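Local coordinates for protein beta-lactamase (Nostoc sp., PDB 6NHS) that probably hydrolyses the amide bond of beta-lactam antibiotics through an acylated serine, acting as a class D beta-lactamase, at residues A[196-201]-A[221-226]; A[215-220]-A[244-249]. One frame throughout, in Å; residues are numbered along the deposited sequence.

Interaction 1: residues A[196-201]-A[221-226]; sequences PNYVLR and LEQNNN
The open end of an antiparallel beta hairpin, strands 198-207 and 213-223 of the central sheet of this class D beta-lactamase, is held here by Val199 and Glu222. They form a hydrogen-bonded pair: Val199 N gives its hydrogen to Glu222 O at 3.0 Å, and Glu222 N returns one to Val199 O at 2.9 Å, nearly straight at 174°. On the face of the sheet that carries Val199 and Glu222, a salt bridge crosses the strands diagonally. Arg201 NH1 reaches Glu222 OE1 at 2.6 Å, with the oxygen close to the guanidinium plane but the nitrogen well above the carboxylate plane; the two flat groups stand 79° apart. CG1 of Val199, anti to its backbone N, lies over one guanidinium face toward the rim, while Arg201 NE is hydrogen-bonded to Gln187 O, a second polar partner for the group. The other face of the sheet is apolar near Leu200 and Leu221, a non-hydrogen-bonded pair. Leu221 CD1 does most of the touching there: it lies 3.7 Å from Tyr198 CB, oblique to the tyrosine ring, and 4.1 Å from Leu200 CB. Gln223, extended, runs side by side with Tyr198 in the same direction, their ring and amide planes 34° apart; its OE1 accepts from Leu259 N at the chain terminus, and Tyr198 OH is hydrogen-bonded to Glu193 OE2. Beyond Gln223 the chain enters a type I' turn, from Gln223 to Asn226, that leads into strand 226-236. Next to it a water bridges the two segments, donating to Asn197 O at 2.6 Å and accepting from Asn224 N at 2.9 Å.

Interaction 2: residues A[215-220]-A[244-249]; sequences GWFVGY and ARIEVT. With EDO (1,2-ethanediol), chain E.
The layer between the central sheet and the C-terminal helix 239-255 is filled at this point by Phe217, whose ring takes Ile246 on one face and Thr249 at its edge. Ile246 CG1 sits almost exactly over the ring centre, 3.8 Å from the centroid and 6° off the normal, a CH-pi contact in which all six ring carbons are about equally near. CG of Phe217 is anti to the backbone N (chi1 -172°), and the ring lies against the helix. Thr249 approaches at about a right angle to it: CB lies in the ring plane at the edge, and OG1 comes within 3.4 Å of Phe217 CD2. Thr249 OG1 donates to Arg245 O of its own helix at 2.9 Å, in the carbonyl plane, and it is also hydrogen-bonded to Thr232 OG1 of strand 226-236. Such packing of a terminal helix across an antiparallel sheet is characteristic of the serine beta-lactamase and penicillin-binding protein fold; here helix segment and strand segment cross at -46°, their axes 7.6 Å apart. One turn before Thr249, Arg245 lays its aliphatic part over the backbone of the strand, CD lying 3.7 Å from Gly215 CA and 3.4 Å from Trp216 O. Gly215, having no side chain, lies directly against CG and CD of this arginine. The arginine chain then bends at chi3, which carries NE round; NE is hydrogen-bonded to Ala242 O and NH2 to Gly205 O of strand 198-207. The remaining terminal nitrogen, Arg245 NH1, donates to O2 of a 1,2-ethanediol, probably from the crystallisation liquor, at 3.1 Å, and the same diol is hydrogen-bonded to Thr204 OG1.

Followed from the N terminus, the chain first runs through 196-201, turns back after strand 198-207 and returns along strand 213-223, so that 215-220 comes before 221-226. Interaction 1 closes this hairpin at its open end, a loop of 19 residues. From 221-226 the chain continues through strand 226-236 into helix 239-255, where 244-249 folds back on 215-220 and interaction 2 closes a loop of 23 residues. The two loops therefore cross rather than nest. Strand 213-223 belongs to both: interaction 1 ties it to strand 198-207, its neighbour in the sheet, interaction 2 to the helix lying on the sheet. They meet where Arg201 O probably accepts a hydrogen bond from Tyr220 N.

Interaction 1: residues A[196-201]-A[221-226]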
ATOM      1  N   PRO A 196      21.403   9.274   0.931  1.00 42.33           N
ATOM      2  CA  PRO A 196      21.630  10.265   1.997  1.00 42.98           C
ATOM      3  C   PRO A 196      20.620  11.403   2.001  1.00 41.26           C
ATOM      4  O   PRO A 196      20.449  12.049   3.041  1.00 38.76           O
ATOM      5  CB  PRO A 196      23.044  10.780   1.705  1.00 44.24           C
ATOM      6  CG  PRO A 196      23.709   9.647   1.036  1.00 46.53           C
ATOM      7  CD  PRO A 196      22.649   8.978   0.198  1.00 42.95           C
ATOM      8  N   ASN A 197      19.940  11.659   0.879  1.00 39.01           N
ATOM      9  CA  ASN A 197      19.043  12.802   0.755  1.00 42.36           C
ATOM     10  C   ASN A 197      17.578  12.484   1.038  1.00 41.66           C
ATOM     11  O   ASN A 197      16.816  13.407   1.360  1.00 41.54           O
ATOM     12  CB  ASN A 197      19.147  13.403  -0.653  1.00 45.99           C
ATOM     13  CG  ASN A 197      20.566  13.766  -1.023  1.00 52.20           C
ATOM     14  OD1 ASN A 197      21.102  13.283  -2.022  1.00 57.57           O
ATOM     15  ND2 ASN A 197      21.191  14.610  -0.211  1.00 50.61           N
ATOM     16  N   TYR A 198      17.152  11.226   0.922  1.00 35.84           N
ATOM     17  CA  TYR A 198      15.733  10.934   1.090  1.00 35.88           C
ATOM     18  C   TYR A 198      15.530   9.474   1.470  1.00 36.60           C
ATOM     19  O   TYR A 198      16.376   8.617   1.203  1.00 33.12           O
ATOM     20  CB  TYR A 198      14.939  11.266  -0.182  1.00 36.56           C
ATOM     21  CG  TYR A 198      15.310  10.444  -1.406  1.00 35.67           C
ATOM     22  CD1 TYR A 198      14.756   9.186  -1.620  1.00 36.67           C
ATOM     23  CD2 TYR A 198      16.188  10.940  -2.362  1.00 38.68           C
ATOM     24  CE1 TYR A 198      15.089   8.433  -2.739  1.00 34.00           C
ATOM     25  CE2 TYR A 198      16.522  10.197  -3.490  1.00 39.39           C
ATOM     26  CZ  TYR A 198      15.966   8.946  -3.671  1.00 37.45           C
ATOM     27  OH  TYR A 198      16.289   8.190  -4.778  1.00 37.26           O
ATOM     28  N   VAL A 199      14.375   9.202   2.079  1.00 33.70           N
ATOM     29  CA  VAL A 199      13.911   7.845   2.343  1.00 35.29           C
ATOM     30  C   VAL A 199      12.538   7.698   1.697  1.00 34.69           C
ATOM     31  O   VAL A 199      11.590   8.403   2.071  1.00 32.08           O
ATOM     32  CB  VAL A 199      13.843   7.535   3.847  1.00 36.59           C
ATOM     33  CG1 VAL A 199      13.347   6.099   4.073  1.00 36.73           C
ATOM     34  CG2 VAL A 199      15.196   7.751   4.504  1.00 39.43           C
ATOM     35  N   LEU A 200      12.434   6.803   0.722  1.00 30.76           N
ATOM     36  CA  LEU A 200      11.175   6.542   0.035  1.00 32.71           C
ATOM     37  C   LEU A 200      10.595   5.233   0.555  1.00 30.51           C
ATOM     38  O   LEU A 200      11.226   4.179   0.432  1.00 30.41           O
ATOM     39  CB  LEU A 200      11.385   6.480  -1.479  1.00 30.21           C
ATOM     40  CG  LEU A 200      10.182   6.150  -2.364  1.00 31.33           C
ATOM     41  CD1 LEU A 200       9.095   7.194  -2.183  1.00 31.42           C
ATOM     42  CD2 LEU A 200      10.601   6.054  -3.835  1.00 32.29           C
ATOM     43  N   ARG A 201       9.407   5.310   1.148  1.00 30.85           N
ATOM     44  CA  ARG A 201       8.680   4.151   1.648  1.00 30.23           C
ATOM     45  C   ARG A 201       7.407   3.974   0.837  1.00 31.14           C
ATOM     46  O   ARG A 201       6.770   4.959   0.447  1.00 31.22           O
ATOM     47  CB  ARG A 201       8.329   4.309   3.130  1.00 27.33           C
ATOM     48  CG  ARG A 201       9.533   4.387   4.064  1.00 32.05           C
ATOM     49  CD  ARG A 201       9.085   4.501   5.516  1.00 32.77           C
ATOM     50  NE  ARG A 201      10.186   4.362   6.473  1.00 36.49           N
ATOM     51  CZ  ARG A 201      10.997   5.354   6.817  1.00 37.54           C
ATOM     52  NH1 ARG A 201      10.840   6.551   6.271  1.00 43.09           N
ATOM     53  NH2 ARG A 201      11.961   5.157   7.704  1.00 36.26           N
ATOM     54  N   LEU A 221       7.398   9.911   1.211  1.00 32.58           N
ATOM     55  CA  LEU A 221       8.784  10.282   0.995  1.00 35.05           C
ATOM     56  C   LEU A 221       9.215  11.224   2.106  1.00 36.13           C
ATOM     57  O   LEU A 221       8.541  12.227   2.367  1.00 36.63           O
ATOM     58  CB  LEU A 221       8.944  10.953  -0.369  1.00 33.90           C
ATOM     59  CG  LEU A 221      10.288  11.596  -0.688  1.00 34.93           C
ATOM     60  CD1 LEU A 221      11.365  10.516  -0.874  1.00 31.55           C
ATOM     61  CD2 LEU A 221      10.148  12.482  -1.924  1.00 34.08           C
ATOM     62  N   GLU A 222      10.325  10.898   2.762  1.00 33.37           N
ATOM     63  CA  GLU A 222      10.947  11.788   3.734  1.00 34.65           C
ATOM     64  C   GLU A 222      12.124  12.488   3.069  1.00 37.34           C
ATOM     65  O   GLU A 222      13.095  11.835   2.669  1.00 35.22           O
ATOM     66  CB  GLU A 222      11.400  11.025   4.977  1.00 37.54           C
ATOM     67  CG  GLU A 222      10.248  10.505   5.831  1.00 41.31           C
ATOM     68  CD  GLU A 222      10.726   9.568   6.928  1.00 48.67           C
ATOM     69  OE1 GLU A 222      11.796   8.952   6.752  1.00 51.18           O
ATOM     70  OE2 GLU A 222      10.035   9.450   7.961  1.00 52.76           O
ATOM     71  N   GLN A 223      12.033  13.812   2.953  1.00 35.32           N
ATOM     72  CA  GLN A 223      13.073  14.599   2.305  1.00 36.71           C
ATOM     73  C   GLN A 223      12.935  16.045   2.757  1.00 39.37           C
ATOM     74  O   GLN A 223      11.817  16.526   2.969  1.00 36.78           O
ATOM     75  CB  GLN A 223      12.976  14.499   0.778  1.00 36.29           C
ATOM     76  CG  GLN A 223      14.135  15.145   0.025  1.00 37.85           C
ATOM     77  CD  GLN A 223      14.187  14.728  -1.435  1.00 40.10           C
ATOM     78  OE1 GLN A 223      13.283  14.065  -1.939  1.00 40.19           O
ATOM     79  NE2 GLN A 223      15.264  15.095  -2.112  1.00 42.83           N
ATOM     80  N   ASN A 224      14.077  16.720   2.922  1.00 44.35           N
ATOM     81  CA  ASN A 224      14.119  18.148   3.247  1.00 49.45           C
ATOM     82  C   ASN A 224      13.319  18.464   4.511  1.00 50.87           C
ATOM     83  O   ASN A 224      12.591  19.460   4.571  1.00 50.34           O
ATOM     84  CB  ASN A 224      13.627  18.993   2.068  1.00 52.18           C
ATOM     85  CG  ASN A 224      14.429  18.754   0.803  1.00 54.11           C
ATOM     86  OD1 ASN A 224      15.623  18.454   0.858  1.00 54.63           O
ATOM     87  ND2 ASN A 224      13.777  18.889  -0.347  1.00 55.32           N
ATOM     88  N   ASN A 225      13.448  17.606   5.529  1.00 45.28           N
ATOM     89  CA  ASN A 225      12.752  17.769   6.810  1.00 43.95           C
ATOM     90  C   ASN A 225      11.237  17.865   6.631  1.00 45.66           C
ATOM     91  O   ASN A 225      10.543  18.495   7.433  1.00 47.35           O
ATOM     92  CB  ASN A 225      13.275  18.985   7.583  1.00 46.74           C
ATOM     93  CG  ASN A 225      14.592  18.707   8.279  1.00 55.15           C
ATOM     94  OD1 ASN A 225      14.837  17.594   8.745  1.00 58.45           O
ATOM     95  ND2 ASN A 225      15.447  19.715   8.353  1.00 58.84           N
ATOM     96  N   ASN A 226      10.718  17.234   5.583  1.00 41.88           N
ATOM     97  CA  ASN A 226       9.295  17.215   5.283  1.00 41.09           C
ATOM     98  C   ASN A 226       8.900  15.779   4.969  1.00 39.89           C
ATOM     99  O   ASN A 226       9.754  14.903   4.787  1.00 38.95           O
ATOM    100  CB  ASN A 226       8.965  18.144   4.103  1.00 42.17           C
ATOM    101  CG  ASN A 226       7.524  18.642   4.121  1.00 41.53           C
ATOM    102  OD1 ASN A 226       6.680  18.127   4.850  1.00 37.97           O
ATOM    103  ND2 ASN A 226       7.242  19.646   3.304  1.00 40.09           N
TER
HETATM  104  O   HOH W   1      16.742  15.733   2.509  1.00 45.80           O

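Interaction 2: residues A[215-220]-A[244-249]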
ATOM      1  N   GLY A 215      -3.562  -0.540 -10.966  1.00 32.76           N
ATOM      2  CA  GLY A 215      -2.214  -0.469 -10.422  1.00 29.46           C
ATOM      3  C   GLY A 215      -2.143   0.575  -9.307  1.00 30.96           C
ATOM      4  O   GLY A 215      -2.730   1.645  -9.425  1.00 30.36           O
ATOM      5  N   TRP A 216      -1.415   0.242  -8.250  1.00 29.10           N
ATOM      6  CA  TRP A 216      -1.211   1.149  -7.130  1.00 30.76           C
ATOM      7  C   TRP A 216       0.276   1.341  -6.860  1.00 29.89           C
ATOM      8  O   TRP A 216       1.079   0.419  -7.029  1.00 29.93           O
ATOM      9  CB  TRP A 216      -1.798   0.616  -5.830  1.00 28.16           C
ATOM     10  CG  TRP A 216      -3.269   0.604  -5.603  1.00 28.15           C
ATOM     11  CD1 TRP A 216      -4.093  -0.484  -5.664  1.00 26.72           C
ATOM     12  CD2 TRP A 216      -4.078   1.694  -5.155  1.00 27.98           C
ATOM     13  NE1 TRP A 216      -5.372  -0.131  -5.314  1.00 25.79           N
ATOM     14  CE2 TRP A 216      -5.392   1.202  -4.998  1.00 27.36           C
ATOM     15  CE3 TRP A 216      -3.825   3.050  -4.899  1.00 26.75           C
ATOM     16  CZ2 TRP A 216      -6.456   2.018  -4.597  1.00 28.09           C
ATOM     17  CZ3 TRP A 216      -4.882   3.857  -4.493  1.00 26.61           C
ATOM     18  CH2 TRP A 216      -6.184   3.337  -4.351  1.00 27.12           C
ATOM     19  N   PHE A 217       0.623   2.532  -6.369  1.00 28.82           N
ATOM     20  CA  PHE A 217       1.843   2.725  -5.585  1.00 28.57           C
ATOM     21  C   PHE A 217       1.531   3.796  -4.549  1.00 31.73           C
ATOM     22  O   PHE A 217       1.233   4.938  -4.916  1.00 27.84           O
ATOM     23  CB  PHE A 217       3.030   3.131  -6.465  1.00 28.85           C
ATOM     24  CG  PHE A 217       4.358   3.164  -5.735  1.00 30.76           C
ATOM     25  CD1 PHE A 217       4.728   2.131  -4.881  1.00 32.19           C
ATOM     26  CD2 PHE A 217       5.240   4.221  -5.916  1.00 34.16           C
ATOM     27  CE1 PHE A 217       5.950   2.156  -4.212  1.00 34.33           C
ATOM     28  CE2 PHE A 217       6.472   4.249  -5.256  1.00 33.28           C
ATOM     29  CZ  PHE A 217       6.823   3.215  -4.405  1.00 33.64           C
ATOM     30  N   VAL A 218       1.547   3.424  -3.264  1.00 26.36           N
ATOM     31  CA  VAL A 218       1.215   4.351  -2.187  1.00 25.51           C
ATOM     32  C   VAL A 218       2.333   4.316  -1.157  1.00 25.50           C
ATOM     33  O   VAL A 218       3.056   3.324  -1.037  1.00 25.51           O
ATOM     34  CB  VAL A 218      -0.149   4.022  -1.522  1.00 25.58           C
ATOM     35  CG1 VAL A 218      -1.205   3.786  -2.577  1.00 26.87           C
ATOM     36  CG2 VAL A 218      -0.030   2.801  -0.608  1.00 28.24           C
ATOM     37  N   GLY A 219       2.486   5.413  -0.424  1.00 27.45           N
ATOM     38  CA  GLY A 219       3.551   5.480   0.569  1.00 25.99           C
ATOM     39  C   GLY A 219       3.849   6.922   0.934  1.00 28.51           C
ATOM     40  O   GLY A 219       2.975   7.785   0.863  1.00 28.19           O
ATOM     41  N   TYR A 220       5.098   7.163   1.337  1.00 29.70           N
ATOM     42  CA  TYR A 220       5.491   8.528   1.642  1.00 31.17           C
ATOM     43  C   TYR A 220       6.999   8.686   1.523  1.00 31.67           C
ATOM     44  O   TYR A 220       7.768   7.738   1.710  1.00 31.17           O
ATOM     45  CB  TYR A 220       5.008   8.973   3.031  1.00 27.75           C
ATOM     46  CG  TYR A 220       5.518   8.170   4.215  1.00 31.58           C
ATOM     47  CD1 TYR A 220       6.709   8.509   4.846  1.00 34.67           C
ATOM     48  CD2 TYR A 220       4.788   7.100   4.724  1.00 31.66           C
ATOM     49  CE1 TYR A 220       7.169   7.796   5.942  1.00 33.85           C
ATOM     50  CE2 TYR A 220       5.239   6.382   5.822  1.00 30.57           C
ATOM     51  CZ  TYR A 220       6.427   6.735   6.425  1.00 34.10           C
ATOM     52  OH  TYR A 220       6.889   6.033   7.516  1.00 34.71           O
ATOM     53  N   ALA A 244       4.782   1.423 -14.911  1.00 40.81           N
ATOM     54  CA  ALA A 244       4.464   2.838 -14.805  1.00 40.06           C
ATOM     55  C   ALA A 244       3.980   3.225 -13.413  1.00 43.31           C
ATOM     56  O   ALA A 244       3.975   4.416 -13.091  1.00 42.62           O
ATOM     57  CB  ALA A 244       3.416   3.218 -15.850  1.00 44.00           C
ATOM     58  N   ARG A 245       3.577   2.253 -12.585  1.00 41.93           N
ATOM     59  CA  ARG A 245       3.121   2.555 -11.228  1.00 37.87           C
ATOM     60  C   ARG A 245       4.162   3.362 -10.462  1.00 37.45           C
ATOM     61  O   ARG A 245       3.860   4.419  -9.897  1.00 37.68           O
ATOM     62  CB  ARG A 245       2.815   1.257 -10.477  1.00 37.68           C
ATOM     63  CG  ARG A 245       1.571   0.522 -10.934  1.00 37.74           C
ATOM     64  CD  ARG A 245       1.457  -0.801 -10.209  1.00 36.31           C
ATOM     65  NE  ARG A 245       2.578  -1.687 -10.521  1.00 37.76           N
ATOM     66  CZ  ARG A 245       2.747  -2.884  -9.973  1.00 37.90           C
ATOM     67  NH1 ARG A 245       3.790  -3.635 -10.305  1.00 38.59           N
ATOM     68  NH2 ARG A 245       1.863  -3.332  -9.091  1.00 33.87           N
ATOM     69  N   ILE A 246       5.400   2.872 -10.438  1.00 35.75           N
ATOM     70  CA  ILE A 246       6.460   3.562  -9.715  1.00 38.15           C
ATOM     71  C   ILE A 246       7.022   4.713 -10.543  1.00 40.07           C
ATOM     72  O   ILE A 246       7.342   5.778 -10.006  1.00 40.18           O
ATOM     73  CB  ILE A 246       7.544   2.548  -9.305  1.00 37.90           C
ATOM     74  CG1 ILE A 246       6.996   1.637  -8.200  1.00 38.62           C
ATOM     75  CG2 ILE A 246       8.823   3.250  -8.864  1.00 37.27           C
ATOM     76  CD1 ILE A 246       7.905   0.522  -7.805  1.00 38.85           C
ATOM     77  N   GLU A 247       7.115   4.531 -11.864  1.00 43.51           N
ATOM     78  CA  GLU A 247       7.739   5.546 -12.708  1.00 44.04           C
ATOM     79  C   GLU A 247       6.954   6.856 -12.701  1.00 43.20           C
ATOM     80  O   GLU A 247       7.553   7.939 -12.659  1.00 39.94           O
ATOM     81  CB  GLU A 247       7.901   5.008 -14.130  1.00 46.05           C
ATOM     82  CG  GLU A 247       8.641   5.943 -15.083  1.00 49.70           C
ATOM     83  CD  GLU A 247      10.063   6.257 -14.639  1.00 49.19           C
ATOM     84  OE1 GLU A 247      10.642   5.477 -13.859  1.00 49.45           O
ATOM     85  OE2 GLU A 247      10.599   7.297 -15.071  1.00 50.90           O
ATOM     86  N   VAL A 248       5.617   6.794 -12.744  1.00 41.09           N
ATOM     87  CA  VAL A 248       4.879   8.058 -12.713  1.00 42.23           C
ATOM     88  C   VAL A 248       5.002   8.705 -11.346  1.00 40.02           C
ATOM     89  O   VAL A 248       5.025   9.937 -11.239  1.00 39.86           O
ATOM     90  CB  VAL A 248       3.397   7.895 -13.108  1.00 46.63           C
ATOM     91  CG1 VAL A 248       3.270   7.321 -14.488  1.00 52.05           C
ATOM     92  CG2 VAL A 248       2.643   7.055 -12.100  1.00 43.57           C
ATOM     93  N   THR A 249       5.085   7.899 -10.284  1.00 34.66           N
ATOM     94  CA  THR A 249       5.341   8.453  -8.961  1.00 36.97           C
ATOM     95  C   THR A 249       6.694   9.154  -8.927  1.00 37.47           C
ATOM     96  O   THR A 249       6.807  10.287  -8.445  1.00 37.24           O
ATOM     97  CB  THR A 249       5.272   7.345  -7.907  1.00 34.29           C
ATOM     98  OG1 THR A 249       4.040   6.628  -8.045  1.00 33.83           O
ATOM     99  CG2 THR A 249       5.337   7.937  -6.508  1.00 32.38           C
TER
HETATM  100  C1  EDO E 304       1.862  -6.323  -6.964  1.00 62.51           C
HETATM  101  O1  EDO E 304       2.506  -5.256  -6.265  1.00 57.76           O
HETATM  102  C2  EDO E 304       2.459  -6.416  -8.363  1.00 65.98           C
HETATM  103  O2  EDO E 304       3.841  -6.048  -8.314  1.00 67.38           O